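Local structure of uncharacterized protein (Pseudomonas aeruginosa, 4O5P) at residues Met229-Tyr234 and Ile272-Leu277; Pro293-His298 and Phe612-Glu617. The protein is a type VI secretion phospholipase effector, named Tle1, that probably hydrolyses membrane phospholipids with an alpha/beta-hydrolase catalytic domain. All blocks are in the same frame, centred on the assembly; numbering follows the deposited sequence.

Contact 1. Residues Met229-Tyr234 and Ile272-Leu277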
HETATM    1  N   MSE A 229     -12.326 -24.253  -1.422  1.00 18.70           N
HETATM    2  CA  MSE A 229     -11.828 -23.098  -0.714  1.00 19.26           C
HETATM    3  C   MSE A 229     -12.063 -21.858  -1.539  1.00 16.86           C
HETATM    4  O   MSE A 229     -11.606 -21.763  -2.671  1.00 16.39           O
HETATM    5  CB  MSE A 229     -10.352 -23.270  -0.416  1.00 16.74           C
HETATM    6  CG  MSE A 229     -10.178 -24.282   0.678  1.00 19.87           C
HETATM    7 SE   MSE A 229      -8.456 -24.497   1.399  0.56 31.40          SE
HETATM    8  CE  MSE A 229      -7.773 -22.633   1.425  1.00 15.20           C
ATOM      9  N   ARG A 230     -12.782 -20.912  -0.943  1.00 18.28           N
ATOM     10  CA  ARG A 230     -13.234 -19.716  -1.631  1.00 17.79           C
ATOM     11  C   ARG A 230     -12.731 -18.510  -0.854  1.00 18.14           C
ATOM     12  O   ARG A 230     -13.002 -18.391   0.347  1.00 14.88           O
ATOM     13  CB  ARG A 230     -14.757 -19.717  -1.685  1.00 19.63           C
ATOM     14  CG  ARG A 230     -15.345 -20.993  -2.270  1.00 19.64           C
ATOM     15  CD  ARG A 230     -14.913 -21.162  -3.701  1.00 23.72           C
ATOM     16  NE  ARG A 230     -15.405 -22.397  -4.317  1.00 22.54           N
ATOM     17  CZ  ARG A 230     -14.916 -22.899  -5.448  1.00 23.11           C
ATOM     18  NH1 ARG A 230     -13.931 -22.271  -6.086  1.00 21.33           N
ATOM     19  NH2 ARG A 230     -15.412 -24.020  -5.949  1.00 27.77           N
ATOM     20  N   LEU A 231     -11.993 -17.626  -1.533  1.00 18.91           N
ATOM     21  CA  LEU A 231     -11.268 -16.547  -0.852  1.00 19.96           C
ATOM     22  C   LEU A 231     -11.855 -15.166  -1.149  1.00 18.99           C
ATOM     23  O   LEU A 231     -12.231 -14.875  -2.274  1.00 17.18           O
ATOM     24  CB  LEU A 231      -9.788 -16.541  -1.245  1.00 16.63           C
ATOM     25  CG  LEU A 231      -8.911 -17.745  -0.885  1.00 20.16           C
ATOM     26  CD1 LEU A 231      -7.453 -17.392  -0.954  1.00 16.90           C
ATOM     27  CD2 LEU A 231      -9.240 -18.261   0.475  1.00 22.44           C
ATOM     28  N   TYR A 232     -11.925 -14.334  -0.117  1.00 18.45           N
ATOM     29  CA  TYR A 232     -12.341 -12.942  -0.223  1.00 18.09           C
ATOM     30  C   TYR A 232     -11.201 -12.153   0.405  1.00 19.15           C
ATOM     31  O   TYR A 232     -10.860 -12.365   1.577  1.00 15.74           O
ATOM     32  CB  TYR A 232     -13.676 -12.732   0.504  1.00 18.26           C
ATOM     33  CG  TYR A 232     -14.646 -13.842   0.160  1.00 19.30           C
ATOM     34  CD1 TYR A 232     -14.616 -15.050   0.853  1.00 19.56           C
ATOM     35  CD2 TYR A 232     -15.542 -13.710  -0.893  1.00 17.06           C
ATOM     36  CE1 TYR A 232     -15.464 -16.082   0.524  1.00 21.94           C
ATOM     37  CE2 TYR A 232     -16.399 -14.750  -1.229  1.00 22.22           C
ATOM     38  CZ  TYR A 232     -16.354 -15.924  -0.513  1.00 20.92           C
ATOM     39  OH  TYR A 232     -17.197 -16.965  -0.833  1.00 24.32           O
ATOM     40  N   ILE A 233     -10.580 -11.281  -0.391  1.00 18.75           N
ATOM     41  CA  ILE A 233      -9.301 -10.662  -0.019  1.00 17.66           C
ATOM     42  C   ILE A 233      -9.418  -9.144  -0.145  1.00 17.19           C
ATOM     43  O   ILE A 233      -9.818  -8.654  -1.195  1.00 16.78           O
ATOM     44  CB  ILE A 233      -8.157 -11.116  -0.976  1.00 15.79           C
ATOM     45  CG1 ILE A 233      -8.118 -12.649  -1.144  1.00 19.57           C
ATOM     46  CG2 ILE A 233      -6.806 -10.580  -0.509  1.00 16.18           C
ATOM     47  CD1 ILE A 233      -7.567 -13.406   0.034  1.00 15.06           C
ATOM     48  N   TYR A 234      -9.075  -8.404   0.909  1.00 14.67           N
ATOM     49  CA  TYR A 234      -9.153  -6.945   0.873  1.00 13.29           C
ATOM     50  C   TYR A 234      -7.753  -6.397   1.158  1.00 16.41           C
ATOM     51  O   TYR A 234      -7.064  -6.909   2.036  1.00 13.01           O
ATOM     52  CB  TYR A 234     -10.148  -6.411   1.928  1.00 15.70           C
ATOM     53  CG  TYR A 234     -11.520  -7.076   1.908  1.00 17.24           C
ATOM     54  CD1 TYR A 234     -12.352  -6.969   0.802  1.00 20.56           C
ATOM     55  CD2 TYR A 234     -11.976  -7.799   3.005  1.00 22.28           C
ATOM     56  CE1 TYR A 234     -13.600  -7.576   0.780  1.00 15.71           C
ATOM     57  CE2 TYR A 234     -13.223  -8.404   2.999  1.00 22.03           C
ATOM     58  CZ  TYR A 234     -14.028  -8.285   1.889  1.00 17.92           C
ATOM     59  OH  TYR A 234     -15.254  -8.899   1.882  1.00 15.93           O
ATOM     60  N   ILE A 272      -9.811 -24.266  -5.455  1.00 20.77           N
ATOM     61  CA  ILE A 272      -9.605 -22.992  -4.774  1.00 16.00           C
ATOM     62  C   ILE A 272      -9.781 -21.848  -5.751  1.00 16.52           C
ATOM     63  O   ILE A 272      -9.337 -21.911  -6.908  1.00 19.09           O
ATOM     64  CB  ILE A 272      -8.199 -22.911  -4.103  1.00 18.59           C
ATOM     65  CG1 ILE A 272      -8.058 -21.636  -3.258  1.00 16.43           C
ATOM     66  CG2 ILE A 272      -7.074 -23.035  -5.145  1.00 15.64           C
ATOM     67  CD1 ILE A 272      -6.766 -21.605  -2.439  1.00 15.97           C
ATOM     68  N   SER A 273     -10.432 -20.788  -5.285  1.00 17.58           N
ATOM     69  CA  SER A 273     -10.596 -19.597  -6.106  1.00 20.21           C
ATOM     70  C   SER A 273     -10.601 -18.353  -5.230  1.00 16.48           C
ATOM     71  O   SER A 273     -10.983 -18.414  -4.071  1.00 17.89           O
ATOM     72  CB  SER A 273     -11.916 -19.694  -6.860  1.00 16.61           C
ATOM     73  OG  SER A 273     -13.008 -19.562  -5.963  1.00 19.32           O
ATOM     74  N   ILE A 274     -10.162 -17.231  -5.790  1.00 21.70           N
ATOM     75  CA  ILE A 274     -10.402 -15.934  -5.169  1.00 16.54           C
ATOM     76  C   ILE A 274     -11.723 -15.398  -5.730  1.00 17.41           C
ATOM     77  O   ILE A 274     -11.776 -14.908  -6.850  1.00 19.85           O
ATOM     78  CB  ILE A 274      -9.239 -14.942  -5.422  1.00 17.94           C
ATOM     79  CG1 ILE A 274      -7.975 -15.401  -4.679  1.00 21.78           C
ATOM     80  CG2 ILE A 274      -9.636 -13.528  -4.972  1.00 17.09           C
ATOM     81  CD1 ILE A 274      -6.713 -14.559  -4.968  1.00 19.19           C
ATOM     82  N   GLU A 275     -12.795 -15.534  -4.960  1.00 17.68           N
ATOM     83  CA  GLU A 275     -14.124 -15.059  -5.354  1.00 17.48           C
ATOM     84  C   GLU A 275     -14.156 -13.534  -5.471  1.00 21.16           C
ATOM     85  O   GLU A 275     -14.935 -12.985  -6.267  1.00 15.20           O
ATOM     86  CB  GLU A 275     -15.150 -15.487  -4.308  1.00 20.15           C
ATOM     87  CG  GLU A 275     -15.371 -16.991  -4.194  1.00 19.90           C
ATOM     88  CD  GLU A 275     -15.848 -17.591  -5.490  1.00 21.50           C
ATOM     89  OE1 GLU A 275     -16.969 -17.251  -5.923  1.00 22.92           O
ATOM     90  OE2 GLU A 275     -15.086 -18.381  -6.097  1.00 24.02           O
ATOM     91  N   PHE A 276     -13.321 -12.853  -4.678  1.00 16.55           N
ATOM     92  CA  PHE A 276     -13.311 -11.385  -4.688  1.00 17.51           C
ATOM     93  C   PHE A 276     -11.978 -10.798  -4.199  1.00 19.64           C
ATOM     94  O   PHE A 276     -11.484 -11.154  -3.135  1.00 17.68           O
ATOM     95  CB  PHE A 276     -14.463 -10.838  -3.832  1.00 18.86           C
ATOM     96  CG  PHE A 276     -14.605  -9.328  -3.886  1.00 22.02           C
ATOM     97  CD1 PHE A 276     -15.354  -8.722  -4.896  1.00 21.41           C
ATOM     98  CD2 PHE A 276     -13.985  -8.522  -2.937  1.00 18.43           C
ATOM     99  CE1 PHE A 276     -15.484  -7.327  -4.954  1.00 20.82           C
ATOM    100  CE2 PHE A 276     -14.101  -7.138  -2.984  1.00 17.07           C
ATOM    101  CZ  PHE A 276     -14.853  -6.539  -3.989  1.00 19.76           C
ATOM    102  N   LEU A 277     -11.407  -9.897  -4.991  1.00 17.43           N
ATOM    103  CA  LEU A 277     -10.193  -9.196  -4.609  1.00 17.80           C
ATOM    104  C   LEU A 277     -10.523  -7.694  -4.585  1.00 15.02           C
ATOM    105  O   LEU A 277     -10.796  -7.089  -5.631  1.00 16.79           O
ATOM    106  CB  LEU A 277      -9.084  -9.501  -5.623  1.00 14.65           C
ATOM    107  CG  LEU A 277      -7.689  -8.908  -5.447  1.00 15.51           C
ATOM    108  CD1 LEU A 277      -7.042  -9.443  -4.159  1.00 13.57           C
ATOM    109  CD2 LEU A 277      -6.858  -9.260  -6.675  1.00 15.90           C
TER
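The carbonyl oxygen of L231 receives two backbone N-H groups, from E275 N at 2.8 Å and from F276 N at 3.3 Å. Both bonds are weak, the first being bent to 122° at its hydrogen. This is a beta bulge between two parallel strands of the mixed sheet of an alpha/beta-hydrolase domain: L231 pairs with I274 and Y232 with F276, leaving E275 as the extra residue. Beyond it the ladder resumes, with I233 N bonded to F276 O at 2.9 Å.

The bulge turns E275 toward Y232, whose ring atom CE2 lies 3.4 Å from E275 CB, while the phenol oxygen of Y232 bonds to H66. Charged R230 and E275 suit a partly exposed place, and the small hydroxyl of buried S273 gives the arginine a partner. R230 bends at chi2 (-63°), placing CD beside S273 OG, and NH1 donates to S273 OG at 2.9 Å, the oxygen sitting slightly out of the guanidinium plane. E275 OE2 is 4.1 Å from R230 NH1 and well out of that plane, so no N-H points at it and any attraction would be one of charge only; R230 NE makes a salt bridge to D37.

The other face is aliphatic: L231, I233 and I274 pack on helix 238-254, beside M229 (present as selenomethionine) and I272. Branched aliphatic side chains fill this face; I233 and L277 cross obliquely, I233 CB meeting L277 CD1 at 3.8 Å. On the polar residues' face, aromatic bulk meets helix 403-416: the side chains of Y234 and F276 cross at about a right angle, with F276 CE2 at the edge of the tyrosine ring, 3.8 Å from Y234 CE1.

Contact 2. Residues Pro293-His298 and Phe612-Glu617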
ATOM      1  N   PRO A 293      15.388  14.717  -7.917  1.00 34.94           N
ATOM      2  CA  PRO A 293      14.189  14.059  -7.382  1.00 31.99           C
ATOM      3  C   PRO A 293      14.163  12.522  -7.510  1.00 31.28           C
ATOM      4  O   PRO A 293      13.619  12.004  -8.505  1.00 30.31           O
ATOM      5  CB  PRO A 293      13.063  14.683  -8.219  1.00 36.49           C
ATOM      6  CG  PRO A 293      13.531  16.117  -8.446  1.00 34.44           C
ATOM      7  CD  PRO A 293      15.086  16.065  -8.441  1.00 34.52           C
ATOM      8  N   PHE A 294      14.718  11.818  -6.515  1.00 33.05           N
ATOM      9  CA  PHE A 294      14.566  10.357  -6.389  1.00 26.74           C
ATOM     10  C   PHE A 294      13.095   9.909  -6.315  1.00 27.97           C
ATOM     11  O   PHE A 294      12.349  10.321  -5.427  1.00 34.41           O
ATOM     12  CB  PHE A 294      15.247   9.830  -5.119  1.00 31.94           C
ATOM     13  CG  PHE A 294      16.759   9.902  -5.125  1.00 32.73           C
ATOM     14  CD1 PHE A 294      17.461  10.368  -6.229  1.00 30.10           C
ATOM     15  CD2 PHE A 294      17.477   9.483  -4.001  1.00 33.15           C
ATOM     16  CE1 PHE A 294      18.850  10.434  -6.212  1.00 35.25           C
ATOM     17  CE2 PHE A 294      18.865   9.541  -3.974  1.00 35.47           C
ATOM     18  CZ  PHE A 294      19.556  10.021  -5.083  1.00 32.17           C
ATOM     19  N   ALA A 295      12.688   9.032  -7.217  1.00 20.55           N
ATOM     20  CA  ALA A 295      11.372   8.428  -7.138  1.00 21.23           C
ATOM     21  C   ALA A 295      11.471   6.950  -6.768  1.00 20.43           C
ATOM     22  O   ALA A 295      12.077   6.162  -7.488  1.00 15.86           O
ATOM     23  CB  ALA A 295      10.638   8.598  -8.449  1.00 22.13           C
ATOM     24  N   ALA A 296      10.877   6.579  -5.642  1.00 19.96           N
ATOM     25  CA  ALA A 296      10.816   5.169  -5.236  1.00 21.96           C
ATOM     26  C   ALA A 296      10.157   4.276  -6.291  1.00 20.10           C
ATOM     27  O   ALA A 296       9.159   4.655  -6.922  1.00 16.56           O
ATOM     28  CB  ALA A 296      10.071   5.044  -3.903  1.00 25.52           C
ATOM     29  N   GLY A 297      10.719   3.085  -6.490  1.00 16.78           N
ATOM     30  CA  GLY A 297      10.087   2.091  -7.331  1.00 14.88           C
ATOM     31  C   GLY A 297       9.663   0.912  -6.476  1.00 17.22           C
ATOM     32  O   GLY A 297       9.707   0.993  -5.245  1.00 17.72           O
ATOM     33  N   HIS A 298       9.276  -0.184  -7.125  1.00 18.03           N
ATOM     34  CA  HIS A 298       8.759  -1.376  -6.435  1.00 16.73           C
ATOM     35  C   HIS A 298       9.673  -2.015  -5.398  1.00 18.20           C
ATOM     36  O   HIS A 298      10.888  -2.125  -5.598  1.00 15.42           O
ATOM     37  CB  HIS A 298       8.443  -2.481  -7.442  1.00 15.98           C
ATOM     38  CG  HIS A 298       7.366  -2.147  -8.422  1.00 16.91           C
ATOM     39  ND1 HIS A 298       6.475  -1.108  -8.243  1.00 19.60           N
ATOM     40  CD2 HIS A 298       7.048  -2.714  -9.608  1.00 17.51           C
ATOM     41  CE1 HIS A 298       5.658  -1.051  -9.279  1.00 15.65           C
ATOM     42  NE2 HIS A 298       5.980  -2.018 -10.118  1.00 16.02           N
ATOM     43  N   PHE A 612      14.183   5.129  -9.046  1.00 15.46           N
ATOM     44  CA  PHE A 612      14.244   5.802 -10.340  1.00 18.11           C
ATOM     45  C   PHE A 612      14.623   7.266 -10.178  1.00 15.80           C
ATOM     46  O   PHE A 612      14.511   7.823  -9.089  1.00 14.86           O
ATOM     47  CB  PHE A 612      12.861   5.832 -10.998  1.00 16.37           C
ATOM     48  CG  PHE A 612      12.279   4.494 -11.283  1.00 17.78           C
ATOM     49  CD1 PHE A 612      12.743   3.731 -12.350  1.00 18.97           C
ATOM     50  CD2 PHE A 612      11.244   4.004 -10.504  1.00 15.26           C
ATOM     51  CE1 PHE A 612      12.195   2.494 -12.615  1.00 18.26           C
ATOM     52  CE2 PHE A 612      10.687   2.775 -10.771  1.00 19.12           C
ATOM     53  CZ  PHE A 612      11.162   2.020 -11.834  1.00 19.31           C
ATOM     54  N   LEU A 613      15.005   7.881 -11.299  1.00 14.99           N
ATOM     55  CA  LEU A 613      15.071   9.333 -11.470  1.00 18.28           C
ATOM     56  C   LEU A 613      14.050   9.740 -12.538  1.00 18.36           C
ATOM     57  O   LEU A 613      13.821   8.991 -13.488  1.00 16.15           O
ATOM     58  CB  LEU A 613      16.458   9.752 -11.956  1.00 17.28           C
ATOM     59  CG  LEU A 613      17.577   9.856 -10.927  1.00 18.00           C
ATOM     60  CD1 LEU A 613      18.867  10.324 -11.585  1.00 20.00           C
ATOM     61  CD2 LEU A 613      17.151  10.796  -9.836  1.00 20.44           C
ATOM     62  N   ILE A 614      13.437  10.911 -12.397  1.00 17.90           N
ATOM     63  CA  ILE A 614      12.507  11.392 -13.423  1.00 17.40           C
ATOM     64  C   ILE A 614      13.224  12.346 -14.398  1.00 20.63           C
ATOM     65  O   ILE A 614      14.334  12.821 -14.125  1.00 16.55           O
ATOM     66  CB  ILE A 614      11.295  12.103 -12.812  1.00 23.09           C
ATOM     67  CG1 ILE A 614      11.739  13.356 -12.051  1.00 20.29           C
ATOM     68  CG2 ILE A 614      10.505  11.150 -11.886  1.00 19.36           C
ATOM     69  CD1 ILE A 614      10.601  14.073 -11.375  1.00 23.49           C
ATOM     70  N   ASN A 615      12.582  12.629 -15.526  1.00 16.80           N
ATOM     71  CA  ASN A 615      13.208  13.393 -16.600  1.00 22.91           C
ATOM     72  C   ASN A 615      13.020  14.894 -16.406  1.00 20.11           C
ATOM     73  O   ASN A 615      11.920  15.331 -16.094  1.00 18.05           O
ATOM     74  CB  ASN A 615      12.606  12.962 -17.945  1.00 22.44           C
ATOM     75  CG  ASN A 615      13.184  13.725 -19.117  1.00 21.98           C
ATOM     76  OD1 ASN A 615      12.565  14.657 -19.638  1.00 22.91           O
ATOM     77  ND2 ASN A 615      14.380  13.334 -19.539  1.00 24.00           N
ATOM     78  N   GLU A 616      14.074  15.684 -16.626  1.00 21.35           N
ATOM     79  CA  GLU A 616      14.023  17.126 -16.345  1.00 20.36           C
ATOM     80  C   GLU A 616      13.044  17.869 -17.245  1.00 20.87           C
ATOM     81  O   GLU A 616      12.242  18.685 -16.773  1.00 18.87           O
ATOM     82  CB  GLU A 616      15.411  17.764 -16.458  1.00 22.24           C
ATOM     83  CG  GLU A 616      16.482  17.113 -15.584  1.00 24.50           C
ATOM     84  CD  GLU A 616      17.340  16.125 -16.359  1.00 26.88           C
ATOM     85  OE1 GLU A 616      16.795  15.098 -16.827  1.00 21.10           O
ATOM     86  OE2 GLU A 616      18.560  16.387 -16.507  1.00 26.54           O
ATOM     87  N   GLU A 617      13.121  17.582 -18.539  1.00 21.93           N
ATOM     88  CA  GLU A 617      12.192  18.130 -19.523  1.00 21.87           C
ATOM     89  C   GLU A 617      10.737  17.814 -19.162  1.00 21.40           C
ATOM     90  O   GLU A 617       9.892  18.721 -19.116  1.00 20.50           O
ATOM     91  CB  GLU A 617      12.534  17.602 -20.932  1.00 22.56           C
ATOM     92  CG  GLU A 617      13.757  18.283 -21.605  1.00 27.33           C
ATOM     93  CD  GLU A 617      15.086  17.992 -20.906  1.00 31.12           C
ATOM     94  OE1 GLU A 617      15.385  16.805 -20.634  1.00 30.61           O
ATOM     95  OE2 GLU A 617      15.843  18.950 -20.624  1.00 30.62           O
TER
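The ring of F612 has A296 O at its edge, near the ring plane, and G297 CA approaching obliquely, 3.6 Å from F612 CE2. Having no side chain, G297 lets its backbone lie this close to the ring, which also packs on L697 and V699 of the next strand. The F294 ring meets L613 at its edge: the methyl CD2 of L613 sits near the ring plane, 3.6 Å from F294 CD1. The two side chains run side by side in the same direction, and both touch L700.

Between the rings, A295 and F612 form an antiparallel hydrogen-bonded pair. A295 N gives to F612 O at 2.9 Å, tilted 34° from the carbonyl plane, and F612 N gives to A295 O at 2.8 Å. Small A295 fits beside the F612 side chain, with A295 CB 4.3 Å from I614 CG2. I614 holds CG1 between backbone N and carbonyl carbon (chi1 63°), and its CD1 ends 4.0 Å from P293 CB.

The N-to-C directions of the strands are 135° apart, well short of exactly antiparallel; within the two segments both backbone bonds belong to the A295-F612 pair. Past I614, N615 caps helix 616-637 through OD1 to D618 N. The arrangement is that of an outermost strand joining a four-stranded antiparallel sheet.

Contacts 1 and 2 follow each other along the chain, strand 270-280 of the first leading on to strand 294-299 of the second, yet they lie on opposite sides of the chain's centre, 35 Å apart between centres and about 15 Å between nearest atoms. Contact 1 is within the hydrolase sheet. Its two strands run on toward S237, on a probable nucleophile elbow, and D281; these two and H379 are arranged as a Ser-His-Asp triad would be, consistent with a hydrolase active site. Contact 2 belongs to a separate antiparallel sheet. Contact 1 is thus part of the sheet that carries the putative triad, whereas contact 2 joins segments of the catalytic and C-terminal family regions.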